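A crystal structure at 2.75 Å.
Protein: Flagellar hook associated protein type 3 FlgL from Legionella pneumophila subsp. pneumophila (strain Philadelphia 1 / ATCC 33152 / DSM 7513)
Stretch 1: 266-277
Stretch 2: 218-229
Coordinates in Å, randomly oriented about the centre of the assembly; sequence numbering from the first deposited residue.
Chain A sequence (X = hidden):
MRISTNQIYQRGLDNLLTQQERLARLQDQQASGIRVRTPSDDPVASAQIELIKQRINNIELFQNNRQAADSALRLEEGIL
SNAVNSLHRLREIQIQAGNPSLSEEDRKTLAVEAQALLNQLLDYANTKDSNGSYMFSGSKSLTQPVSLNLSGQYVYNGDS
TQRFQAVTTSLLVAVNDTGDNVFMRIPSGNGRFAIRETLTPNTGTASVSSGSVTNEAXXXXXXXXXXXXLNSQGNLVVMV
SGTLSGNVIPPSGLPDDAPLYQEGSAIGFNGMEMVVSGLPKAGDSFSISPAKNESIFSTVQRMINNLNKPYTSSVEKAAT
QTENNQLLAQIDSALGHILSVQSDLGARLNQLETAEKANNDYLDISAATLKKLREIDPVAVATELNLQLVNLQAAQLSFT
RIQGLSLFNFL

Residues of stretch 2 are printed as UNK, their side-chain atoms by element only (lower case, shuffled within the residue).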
# COMPACT_ATOMS: atom_id res chain seq x y z
N ALA A 266 -6.04 -13.46 -22.58
CA ALA A 266 -6.29 -13.24 -21.14
C ALA A 266 -6.43 -14.56 -20.35
O ALA A 266 -7.40 -15.31 -20.54
CB ALA A 266 -7.51 -12.33 -20.92
N ILE A 267 -5.43 -14.79 -19.50
CA ILE A 267 -5.37 -15.91 -18.60
C ILE A 267 -5.94 -15.45 -17.28
O ILE A 267 -5.55 -14.42 -16.76
CB ILE A 267 -3.93 -16.33 -18.33
CG1 ILE A 267 -3.16 -16.44 -19.64
CG2 ILE A 267 -3.93 -17.63 -17.59
CD1 ILE A 267 -3.80 -17.39 -20.65
N GLY A 268 -6.90 -16.20 -16.75
CA GLY A 268 -7.55 -15.80 -15.52
C GLY A 268 -7.68 -16.94 -14.53
O GLY A 268 -8.04 -18.09 -14.89
N PHE A 269 -7.42 -16.59 -13.28
CA PHE A 269 -7.59 -17.49 -12.17
C PHE A 269 -7.81 -16.73 -10.86
O PHE A 269 -7.36 -15.60 -10.67
CB PHE A 269 -6.40 -18.46 -12.06
CG PHE A 269 -5.06 -17.79 -11.89
CD1 PHE A 269 -4.35 -17.37 -12.99
CD2 PHE A 269 -4.51 -17.59 -10.63
CE1 PHE A 269 -3.12 -16.77 -12.84
CE2 PHE A 269 -3.29 -16.94 -10.46
CZ PHE A 269 -2.59 -16.54 -11.57
N ASN A 270 -8.48 -17.41 -9.94
CA ASN A 270 -8.83 -16.88 -8.62
C ASN A 270 -8.92 -15.35 -8.60
O ASN A 270 -8.11 -14.67 -7.98
CB ASN A 270 -7.81 -17.36 -7.59
CG ASN A 270 -7.91 -18.82 -7.30
OD1 ASN A 270 -8.89 -19.48 -7.64
ND2 ASN A 270 -6.90 -19.33 -6.62
N GLY A 271 -9.90 -14.84 -9.31
CA GLY A 271 -10.15 -13.41 -9.34
C GLY A 271 -9.20 -12.51 -10.10
O GLY A 271 -9.41 -11.31 -10.08
N MSE A 272 -8.17 -13.04 -10.75
CA MSE A 272 -7.15 -12.18 -11.40
C MSE A 272 -7.10 -12.45 -12.87
O MSE A 272 -7.38 -13.57 -13.29
CB MSE A 272 -5.74 -12.43 -10.82
CG MSE A 272 -5.62 -12.31 -9.30
SE MSE A 272 -4.07 -13.32 -8.64
CE MSE A 272 -4.12 -12.66 -6.81
N GLU A 273 -6.75 -11.43 -13.68
CA GLU A 273 -6.53 -11.60 -15.13
C GLU A 273 -5.17 -11.00 -15.52
O GLU A 273 -4.71 -10.05 -14.89
CB GLU A 273 -7.67 -10.96 -15.95
CG GLU A 273 -8.97 -11.79 -15.97
CD GLU A 273 -10.11 -11.19 -16.81
OE1 GLU A 273 -9.85 -10.29 -17.66
OE2 GLU A 273 -11.27 -11.67 -16.64
N MSE A 274 -4.52 -11.58 -16.52
CA MSE A 274 -3.25 -11.08 -17.07
C MSE A 274 -3.08 -11.56 -18.49
O MSE A 274 -3.82 -12.42 -18.95
CB MSE A 274 -2.04 -11.45 -16.20
CG MSE A 274 -1.59 -12.92 -16.12
SE MSE A 274 -1.18 -13.41 -14.23
CE MSE A 274 -3.05 -13.68 -13.69
N VAL A 275 -2.12 -10.98 -19.23
CA VAL A 275 -2.00 -11.31 -20.65
C VAL A 275 -0.56 -11.57 -21.02
O VAL A 275 0.30 -10.73 -20.75
CB VAL A 275 -2.57 -10.16 -21.52
CG1 VAL A 275 -2.13 -10.28 -22.98
CG2 VAL A 275 -4.09 -10.14 -21.42
N VAL A 276 -0.33 -12.72 -21.67
CA VAL A 276 1.00 -13.19 -22.04
C VAL A 276 1.35 -12.94 -23.52
O VAL A 276 0.60 -13.28 -24.36
CB VAL A 276 1.08 -14.68 -21.72
CG1 VAL A 276 2.46 -15.25 -22.00
CG2 VAL A 276 0.73 -14.91 -20.26
N SER A 277 2.48 -12.30 -23.83
CA SER A 277 2.80 -11.96 -25.22
C SER A 277 4.10 -12.66 -25.57
O SER A 277 4.86 -13.02 -24.67
CB SER A 277 2.97 -10.44 -25.41
OG SER A 277 1.93 -9.71 -24.79
N UNK A 218 -13.89 -13.59 -6.06
CA UNK A 218 -13.17 -14.80 -6.47
C UNK A 218 -11.67 -14.79 -6.06
O UNK A 218 -10.99 -15.79 -6.25
c UNK A 218 -13.32 -15.01 -7.96
N UNK A 219 -11.18 -13.66 -5.52
CA UNK A 219 -9.77 -13.40 -5.33
C UNK A 219 -9.20 -14.27 -4.23
O UNK A 219 -9.82 -14.42 -3.19
c UNK A 219 -9.57 -11.95 -4.93
c UNK A 219 -8.17 -11.63 -4.49
c UNK A 219 -5.60 -11.00 -3.66
c UNK A 219 -5.90 -11.07 -5.00
c UNK A 219 -7.86 -11.53 -3.15
c UNK A 219 -6.57 -11.22 -2.72
c UNK A 219 -7.17 -11.39 -5.42
N UNK A 220 -8.00 -14.82 -4.47
CA UNK A 220 -7.30 -15.59 -3.45
C UNK A 220 -5.82 -15.21 -3.37
O UNK A 220 -5.03 -15.44 -4.30
c UNK A 220 -7.43 -17.12 -3.68
c UNK A 220 -8.89 -17.55 -3.74
c UNK A 220 -6.69 -17.87 -2.58
N UNK A 221 -5.42 -14.64 -2.24
CA UNK A 221 -4.00 -14.34 -2.21
C UNK A 221 -3.19 -15.67 -2.09
O UNK A 221 -3.55 -16.58 -1.29
c UNK A 221 -6.07 -14.54 -0.92
c UNK A 221 -3.87 -13.45 -0.97
c UNK A 221 -5.04 -13.82 -0.07
N UNK A 222 -2.13 -15.80 -2.90
CA UNK A 222 -1.27 -16.98 -2.88
C UNK A 222 0.02 -16.69 -3.63
O UNK A 222 0.15 -15.70 -4.32
c UNK A 222 -2.01 -18.18 -3.51
c UNK A 222 -1.44 -19.57 -3.09
o UNK A 222 -0.43 -19.61 -2.34
o UNK A 222 -2.02 -20.61 -3.54
N UNK A 223 0.99 -17.58 -3.45
CA UNK A 223 2.21 -17.60 -4.25
C UNK A 223 2.03 -18.60 -5.41
O UNK A 223 1.95 -19.84 -5.23
c UNK A 223 3.90 -16.90 -2.54
o UNK A 223 4.40 -15.94 -3.07
n UNK A 223 3.83 -17.03 -1.24
c UNK A 223 3.40 -18.01 -3.38
N UNK A 224 1.97 -18.03 -6.60
CA UNK A 224 1.56 -18.76 -7.79
C UNK A 224 2.76 -18.96 -8.67
O UNK A 224 3.65 -18.14 -8.72
c UNK A 224 -1.77 -19.00 -7.98
c UNK A 224 -0.89 -17.97 -7.85
c UNK A 224 -3.35 -17.89 -6.55
c UNK A 224 0.46 -18.00 -8.56
c UNK A 224 -1.26 -16.89 -7.07
o UNK A 224 -4.60 -17.88 -5.90
c UNK A 224 -2.47 -16.84 -6.41
c UNK A 224 -3.00 -18.98 -7.33
N UNK A 225 2.76 -20.06 -9.40
CA UNK A 225 3.78 -20.31 -10.36
C UNK A 225 3.09 -20.68 -11.67
O UNK A 225 2.19 -21.54 -11.73
o UNK A 225 4.92 -21.22 -8.43
c UNK A 225 6.04 -21.40 -10.63
c UNK A 225 4.70 -21.42 -9.85
N UNK A 226 3.50 -19.98 -12.72
CA UNK A 226 2.97 -20.18 -14.06
C UNK A 226 4.06 -20.84 -14.85
O UNK A 226 5.18 -20.34 -14.95
c UNK A 226 2.60 -18.83 -14.69
c UNK A 226 1.91 -18.98 -16.05
c UNK A 226 -0.29 -17.32 -16.45
se UNK A 226 1.61 -17.23 -16.94
N UNK A 227 3.72 -21.98 -15.42
CA UNK A 227 4.71 -22.84 -16.03
C UNK A 227 4.14 -23.16 -17.43
O UNK A 227 2.98 -23.61 -17.56
c UNK A 227 4.96 -24.10 -15.13
c UNK A 227 6.16 -23.92 -14.17
o UNK A 227 3.83 -24.33 -14.27
N UNK A 228 4.92 -22.86 -18.47
CA UNK A 228 4.56 -23.25 -19.84
C UNK A 228 5.13 -24.63 -20.20
O UNK A 228 6.33 -24.89 -20.05
c UNK A 228 3.53 -18.31 -19.91
c UNK A 228 3.30 -20.40 -21.02
c UNK A 228 5.04 -22.18 -20.86
c UNK A 228 4.53 -20.80 -20.57
c UNK A 228 2.80 -19.16 -20.69
c UNK A 228 4.76 -18.69 -19.46
c UNK A 228 5.25 -19.94 -19.79
N UNK A 229 4.28 -25.54 -20.66
CA UNK A 229 4.80 -26.84 -21.11
C UNK A 229 3.88 -27.52 -22.13
O UNK A 229 2.97 -26.88 -22.68
c UNK A 229 5.10 -27.74 -19.90

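Position 218 carries a single side-chain carbon, and its carbonyl oxygen faces the turn of stretch 1 at Asn-270 and Gly-271; one carbon makes it alanine. Ala-218 O is 3.2 Å from Asn-270 C; it also lies 3.4 Å from Gly-271 N, but the angle there is too poor for a hydrogen bond.

Position 219 has one carbon followed by a ring of six carbons with no heteroatom. Its backbone packs against the turn, and the ring lies beside the end of Met-272, a selenomethionine, where the model is too tight to interpret in detail. The residue is phenylalanine. Phe-219 CA makes a CA-H...O contact with Asn-270 O at 3.4 Å, nearly straight at the hydrogen (166°). Gly-271 CA is 4.0 Å from Phe-219 N. A CB on Gly-271 would fall 2.6 Å from Phe-219 CA, so the close approach depends on the bare glycine, whose positive phi also suits that residue.

At 220 one carbon carries two others, three in all, and the first of them packs against the side-chain amide of Asn-270; the pattern is that of valine. Val-220 CB is 3.7 Å from Asn-270 ND2, a simple packing contact.

At 221 three carbons close a ring onto the backbone nitrogen; the CA-to-CB bond points away from stretch 1, and no contact is made there. The closed ring identifies proline.

Position 222 has two carbons, the second bearing two oxygens, and does not reach stretch 1. The terminal group is a carboxylate and the residue aspartate. Asp-222 OD1 accepts a hydrogen bond from the backbone N of position 223 at 2.7 Å.

That next position, 223, also has two carbons, but the second bears one oxygen and one nitrogen, an amide out of reach of stretch 1, hence asparagine.

Position 224 has one carbon and a six-carbon ring bearing an oxygen; the oxygen meets the side-chain amide of Asn-270 and the ring face meets Phe-269. This is tyrosine. The hydroxyl receives a hydrogen bond from Asn-270 ND2 to Tyr-224 OH, 2.8 Å and almost linear (174°), and Tyr-224 OH donates to Val-220 O at 2.9 Å. Phe-269 directs its edge at the ring face, with Phe-269 CE2 3.6 Å from Tyr-224 CD1.

Position 225, one carbon carrying an oxygen and a carbon, is out of reach and is threonine.

Position 226 is an unbranched chain of two carbons, selenium and a carbon, touching Ile-267 and Val-276: selenomethionine. Met-226 CE lies 3.8 Å from Ile-267 CG2, and Met-226 SE 4.1 Å from Val-276 CG2.

Position 227 has one carbon carrying an oxygen and a carbon and makes no contact with stretch 1; it is threonine.

Position 228, one carbon and an unsubstituted six-carbon ring touching Val-276, is phenylalanine; Phe-228 CZ meets Val-276 CG1 at 3.9 Å.

Position 229 has one carbon, far from stretch 1, and is alanine.

The contact thus has two parts. Around the turn at Asn-270 and Gly-271, close backbone packing is joined by one cross-stretch hydrogen bond, Asn-270 to Tyr-224; the same hydroxyl donates to Val-220 within stretch 2. Beyond it, the CA-to-CB bonds of Tyr-224, Met-226 and Phe-228 point toward stretch 1, and their side chains make apolar contacts with both of its strands.

Stretch 2 (218-229) AFVPDNYTMTFA
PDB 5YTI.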